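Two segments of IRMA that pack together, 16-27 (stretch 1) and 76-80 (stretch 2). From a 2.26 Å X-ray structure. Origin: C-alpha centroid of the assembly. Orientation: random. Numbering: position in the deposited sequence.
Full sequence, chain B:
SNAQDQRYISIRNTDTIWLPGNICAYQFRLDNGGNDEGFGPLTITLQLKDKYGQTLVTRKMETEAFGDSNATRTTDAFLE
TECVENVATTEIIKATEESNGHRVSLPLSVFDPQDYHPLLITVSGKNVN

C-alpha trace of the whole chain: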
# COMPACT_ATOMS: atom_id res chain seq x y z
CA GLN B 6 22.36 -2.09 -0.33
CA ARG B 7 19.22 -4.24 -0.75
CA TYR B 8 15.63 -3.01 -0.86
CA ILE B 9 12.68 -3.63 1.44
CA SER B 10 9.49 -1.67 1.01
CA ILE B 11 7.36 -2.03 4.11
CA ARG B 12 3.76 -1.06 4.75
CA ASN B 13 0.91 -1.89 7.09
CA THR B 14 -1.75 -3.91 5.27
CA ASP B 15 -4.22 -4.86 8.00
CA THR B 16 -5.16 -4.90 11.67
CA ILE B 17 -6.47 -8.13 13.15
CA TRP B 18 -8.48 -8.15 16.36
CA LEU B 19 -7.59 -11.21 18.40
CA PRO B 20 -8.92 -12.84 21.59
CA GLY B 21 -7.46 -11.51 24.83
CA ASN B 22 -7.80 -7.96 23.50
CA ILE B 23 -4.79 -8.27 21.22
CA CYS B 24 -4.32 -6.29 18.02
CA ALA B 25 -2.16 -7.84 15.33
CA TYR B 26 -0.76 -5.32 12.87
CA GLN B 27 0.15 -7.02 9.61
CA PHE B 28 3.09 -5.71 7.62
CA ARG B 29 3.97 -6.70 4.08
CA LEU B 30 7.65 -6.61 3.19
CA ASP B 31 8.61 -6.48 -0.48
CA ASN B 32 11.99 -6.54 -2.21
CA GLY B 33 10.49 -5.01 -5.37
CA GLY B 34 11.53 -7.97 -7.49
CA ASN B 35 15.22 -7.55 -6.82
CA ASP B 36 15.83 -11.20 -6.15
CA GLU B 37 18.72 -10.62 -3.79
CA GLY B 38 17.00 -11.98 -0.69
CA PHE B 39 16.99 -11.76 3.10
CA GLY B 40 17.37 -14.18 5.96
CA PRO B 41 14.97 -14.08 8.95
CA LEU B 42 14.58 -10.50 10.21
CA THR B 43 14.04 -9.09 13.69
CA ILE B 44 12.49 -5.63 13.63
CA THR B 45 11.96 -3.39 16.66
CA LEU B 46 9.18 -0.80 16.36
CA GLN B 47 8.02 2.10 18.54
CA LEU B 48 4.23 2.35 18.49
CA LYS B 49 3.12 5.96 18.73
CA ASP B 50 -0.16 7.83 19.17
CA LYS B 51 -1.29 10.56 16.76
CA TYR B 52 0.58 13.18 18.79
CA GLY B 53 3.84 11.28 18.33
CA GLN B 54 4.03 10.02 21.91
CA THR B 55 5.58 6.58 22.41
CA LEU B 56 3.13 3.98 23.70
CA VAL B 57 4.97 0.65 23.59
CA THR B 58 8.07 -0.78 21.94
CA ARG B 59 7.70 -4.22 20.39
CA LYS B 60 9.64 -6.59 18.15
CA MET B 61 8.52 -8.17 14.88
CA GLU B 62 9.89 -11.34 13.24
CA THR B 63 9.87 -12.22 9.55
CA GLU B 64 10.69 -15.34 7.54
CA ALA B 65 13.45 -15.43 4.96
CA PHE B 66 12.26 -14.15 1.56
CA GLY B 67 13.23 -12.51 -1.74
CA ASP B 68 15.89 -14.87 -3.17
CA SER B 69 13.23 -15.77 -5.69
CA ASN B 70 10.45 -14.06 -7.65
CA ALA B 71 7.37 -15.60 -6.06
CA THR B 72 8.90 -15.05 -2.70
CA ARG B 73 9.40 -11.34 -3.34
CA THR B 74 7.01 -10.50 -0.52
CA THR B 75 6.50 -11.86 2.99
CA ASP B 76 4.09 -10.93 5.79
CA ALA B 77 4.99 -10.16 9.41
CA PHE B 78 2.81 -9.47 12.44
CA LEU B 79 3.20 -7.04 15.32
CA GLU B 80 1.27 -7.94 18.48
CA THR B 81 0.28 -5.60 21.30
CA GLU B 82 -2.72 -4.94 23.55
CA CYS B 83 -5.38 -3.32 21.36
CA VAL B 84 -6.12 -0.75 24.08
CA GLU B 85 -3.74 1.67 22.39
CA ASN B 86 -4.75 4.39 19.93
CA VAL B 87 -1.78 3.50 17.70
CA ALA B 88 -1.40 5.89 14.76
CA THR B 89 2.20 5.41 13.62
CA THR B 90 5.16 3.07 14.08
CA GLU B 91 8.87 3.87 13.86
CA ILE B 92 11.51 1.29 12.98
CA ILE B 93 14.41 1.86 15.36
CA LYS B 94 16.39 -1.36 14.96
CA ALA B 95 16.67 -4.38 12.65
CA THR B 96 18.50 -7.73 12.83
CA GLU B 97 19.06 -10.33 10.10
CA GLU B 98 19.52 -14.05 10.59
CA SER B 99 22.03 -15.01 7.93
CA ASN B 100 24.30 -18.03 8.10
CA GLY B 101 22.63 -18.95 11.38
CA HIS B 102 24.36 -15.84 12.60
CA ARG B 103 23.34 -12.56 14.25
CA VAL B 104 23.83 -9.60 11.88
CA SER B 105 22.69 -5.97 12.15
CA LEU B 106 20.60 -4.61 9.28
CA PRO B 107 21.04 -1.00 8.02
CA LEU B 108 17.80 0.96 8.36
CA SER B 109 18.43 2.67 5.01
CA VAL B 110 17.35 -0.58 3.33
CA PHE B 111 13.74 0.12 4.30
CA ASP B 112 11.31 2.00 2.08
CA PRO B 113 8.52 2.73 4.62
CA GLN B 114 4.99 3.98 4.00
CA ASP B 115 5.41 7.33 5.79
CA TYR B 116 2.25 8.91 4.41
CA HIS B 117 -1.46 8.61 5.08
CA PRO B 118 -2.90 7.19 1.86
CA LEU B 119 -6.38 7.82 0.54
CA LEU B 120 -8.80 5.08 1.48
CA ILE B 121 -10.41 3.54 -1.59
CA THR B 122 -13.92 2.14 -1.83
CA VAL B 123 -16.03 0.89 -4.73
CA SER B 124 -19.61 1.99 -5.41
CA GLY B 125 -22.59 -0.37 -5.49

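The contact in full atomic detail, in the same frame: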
# COMPACT_ATOMS: atom_id res chain seq x y z
N THR B 16 -5.15 -4.83 10.22
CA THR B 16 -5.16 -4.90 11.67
C THR B 16 -6.12 -6.01 12.04
O THR B 16 -7.28 -5.99 11.65
CB THR B 16 -5.61 -3.58 12.32
OG1 THR B 16 -4.59 -2.59 12.16
CG2 THR B 16 -5.88 -3.78 13.80
N ILE B 17 -5.64 -6.98 12.81
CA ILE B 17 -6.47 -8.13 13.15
C ILE B 17 -6.77 -8.14 14.63
O ILE B 17 -5.86 -8.17 15.46
CB ILE B 17 -5.81 -9.46 12.75
CG1 ILE B 17 -5.50 -9.47 11.25
CG2 ILE B 17 -6.69 -10.63 13.12
CD1 ILE B 17 -4.39 -10.43 10.87
N TRP B 18 -8.06 -8.11 14.97
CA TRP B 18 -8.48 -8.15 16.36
C TRP B 18 -8.51 -9.59 16.84
O TRP B 18 -9.19 -10.43 16.26
CB TRP B 18 -9.84 -7.48 16.55
CG TRP B 18 -9.81 -5.99 16.39
CD1 TRP B 18 -9.53 -5.07 17.36
CD2 TRP B 18 -10.08 -5.23 15.20
NE1 TRP B 18 -9.60 -3.80 16.85
CE2 TRP B 18 -9.94 -3.87 15.52
CE3 TRP B 18 -10.42 -5.59 13.89
CZ2 TRP B 18 -10.12 -2.85 14.59
CZ3 TRP B 18 -10.61 -4.58 12.96
CH2 TRP B 18 -10.46 -3.23 13.31
N LEU B 19 -7.77 -9.86 17.91
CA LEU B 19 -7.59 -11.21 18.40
C LEU B 19 -8.17 -11.36 19.80
O LEU B 19 -8.35 -10.36 20.51
CB LEU B 19 -6.10 -11.57 18.40
CG LEU B 19 -5.38 -11.55 17.05
CD1 LEU B 19 -3.90 -11.81 17.23
CD2 LEU B 19 -6.00 -12.58 16.11
N PRO B 20 -8.47 -12.60 20.22
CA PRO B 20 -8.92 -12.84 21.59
C PRO B 20 -7.88 -12.40 22.62
O PRO B 20 -6.69 -12.40 22.32
CB PRO B 20 -9.14 -14.36 21.64
CG PRO B 20 -8.42 -14.91 20.44
CD PRO B 20 -8.51 -13.83 19.41
N GLY B 21 -8.34 -12.03 23.81
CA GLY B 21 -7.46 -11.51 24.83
C GLY B 21 -7.14 -10.04 24.62
O GLY B 21 -6.15 -9.53 25.16
N ASN B 22 -7.99 -9.36 23.85
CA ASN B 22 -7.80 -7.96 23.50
C ASN B 22 -6.41 -7.69 22.93
O ASN B 22 -5.68 -6.82 23.40
CB ASN B 22 -8.06 -7.07 24.73
CG ASN B 22 -8.11 -5.59 24.38
OD1 ASN B 22 -8.69 -5.20 23.37
ND2 ASN B 22 -7.49 -4.77 25.22
N ILE B 23 -6.05 -8.47 21.92
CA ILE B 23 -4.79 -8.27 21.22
C ILE B 23 -5.05 -7.73 19.82
O ILE B 23 -5.97 -8.17 19.14
CB ILE B 23 -3.98 -9.58 21.12
CG1 ILE B 23 -3.62 -10.09 22.52
CG2 ILE B 23 -2.71 -9.38 20.31
CD1 ILE B 23 -2.71 -9.16 23.29
N CYS B 24 -4.25 -6.75 19.40
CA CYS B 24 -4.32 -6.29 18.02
C CYS B 24 -3.07 -6.77 17.31
O CYS B 24 -1.96 -6.62 17.81
CB CYS B 24 -4.44 -4.77 17.95
SG CYS B 24 -6.14 -4.14 17.87
N ALA B 25 -3.26 -7.37 16.14
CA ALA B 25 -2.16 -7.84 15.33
C ALA B 25 -2.04 -6.97 14.09
O ALA B 25 -2.90 -7.01 13.21
CB ALA B 25 -2.35 -9.30 14.94
N TYR B 26 -0.99 -6.16 14.04
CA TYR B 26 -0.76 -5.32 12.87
C TYR B 26 0.07 -6.07 11.85
O TYR B 26 1.20 -6.48 12.13
CB TYR B 26 -0.10 -4.00 13.27
CG TYR B 26 -0.86 -3.27 14.35
CD1 TYR B 26 -1.94 -2.46 14.04
CD2 TYR B 26 -0.49 -3.39 15.69
CE1 TYR B 26 -2.64 -1.79 15.02
CE2 TYR B 26 -1.19 -2.72 16.68
CZ TYR B 26 -2.26 -1.92 16.34
OH TYR B 26 -2.96 -1.25 17.32
N GLN B 27 -0.49 -6.25 10.66
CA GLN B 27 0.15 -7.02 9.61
C GLN B 27 0.98 -6.11 8.71
O GLN B 27 0.48 -5.10 8.20
CB GLN B 27 -0.90 -7.77 8.79
CG GLN B 27 -0.33 -8.63 7.66
CD GLN B 27 -1.42 -9.38 6.93
OE1 GLN B 27 -2.58 -9.39 7.35
NE2 GLN B 27 -1.06 -10.03 5.83
N ASP B 76 4.93 -11.65 4.83
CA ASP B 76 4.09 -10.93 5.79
C ASP B 76 4.53 -11.17 7.23
O ASP B 76 4.79 -12.30 7.63
CB ASP B 76 2.63 -11.34 5.60
CG ASP B 76 2.06 -10.87 4.28
OD1 ASP B 76 2.45 -9.77 3.82
OD2 ASP B 76 1.25 -11.61 3.68
N ALA B 77 4.61 -10.09 8.00
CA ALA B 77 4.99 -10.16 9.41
C ALA B 77 3.90 -9.54 10.28
O ALA B 77 3.14 -8.69 9.82
CB ALA B 77 6.31 -9.48 9.64
N PHE B 78 3.85 -9.95 11.54
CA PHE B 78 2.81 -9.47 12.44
C PHE B 78 3.37 -8.86 13.71
O PHE B 78 4.28 -9.41 14.33
CB PHE B 78 1.83 -10.60 12.76
CG PHE B 78 1.06 -11.07 11.57
CD1 PHE B 78 1.58 -12.04 10.73
CD2 PHE B 78 -0.18 -10.53 11.27
CE1 PHE B 78 0.88 -12.47 9.63
CE2 PHE B 78 -0.89 -10.96 10.17
CZ PHE B 78 -0.36 -11.93 9.34
N LEU B 79 2.82 -7.72 14.10
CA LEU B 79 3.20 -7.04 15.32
C LEU B 79 2.06 -7.09 16.33
O LEU B 79 0.98 -6.53 16.10
CB LEU B 79 3.59 -5.59 15.02
CG LEU B 79 4.03 -4.74 16.21
CD1 LEU B 79 5.12 -5.47 16.95
CD2 LEU B 79 4.53 -3.40 15.73
N GLU B 80 2.29 -7.78 17.44
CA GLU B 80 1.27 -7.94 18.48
C GLU B 80 1.43 -7.01 19.68
O GLU B 80 2.53 -6.84 20.22
CB GLU B 80 1.27 -9.38 19.00
CG GLU B 80 0.81 -10.42 17.99
CD GLU B 80 0.43 -11.72 18.67
OE1 GLU B 80 -0.22 -11.67 19.74
OE2 GLU B 80 0.77 -12.80 18.13

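Stretch 2 is a single strand, 76-80, that runs antiparallel to strand 23-27 of stretch 1. That strand is the second arm of a hairpin; strand 16-19 is the first. The two arms are tied by backbone hydrogen bonds, such as Ile17 N to Ala25 O at 2.8 Å.

Asp76 opens the stretch, and its CA-to-CB bond points toward stretch 1. Its OD2 is 3.5 Å from Gln27 NE2, and this approach is not a hydrogen bond.

Ala77 contributes through its backbone, because its CB points away from stretch 1. Its O accepts a CA-H...O contact from Gln27 CA at 3.4 Å.

Phe78 pairs with Gln27 in a non-hydrogen-bonded position. Their side chains share one face of the sheet, along with those of Ala25 and Glu80. The ring leans over the hairpin. Phe78 CE2 is 3.5 Å from Gln27 CG and 3.6 Å from Ile17 CD1, so the ring lies over strand 23-27, where the side chain of Ile17 reaches in from the first arm. Ala25 CB is 4.4 Å from Phe78 CD2. The backbone adds a CA-H...O contact, Phe78 CA to Tyr26 O, at 3.4 Å.

Leu79 pairs with Tyr26 and makes both hydrogen bonds of the contact. Tyr26 N donates to Leu79 O at 2.9 Å, and Leu79 N donates to Tyr26 O at 2.8 Å. Both angles are 164°, close to linear. The two side chains lie on the other face of the sheet and are buried, with Tyr26 CB 4.4 Å from Leu79 CB. Leu79 O also receives a CA-H...O contact from Ala25 CA at 3.5 Å.

Glu80 pairs with Ala25, again without hydrogen bonds. Its CA makes a CA-H...O contact to Cys24 O at 3.6 Å. Its carboxylate meets an apolar neighbour: OE1 is 3.4 Å from Ile23 CG2.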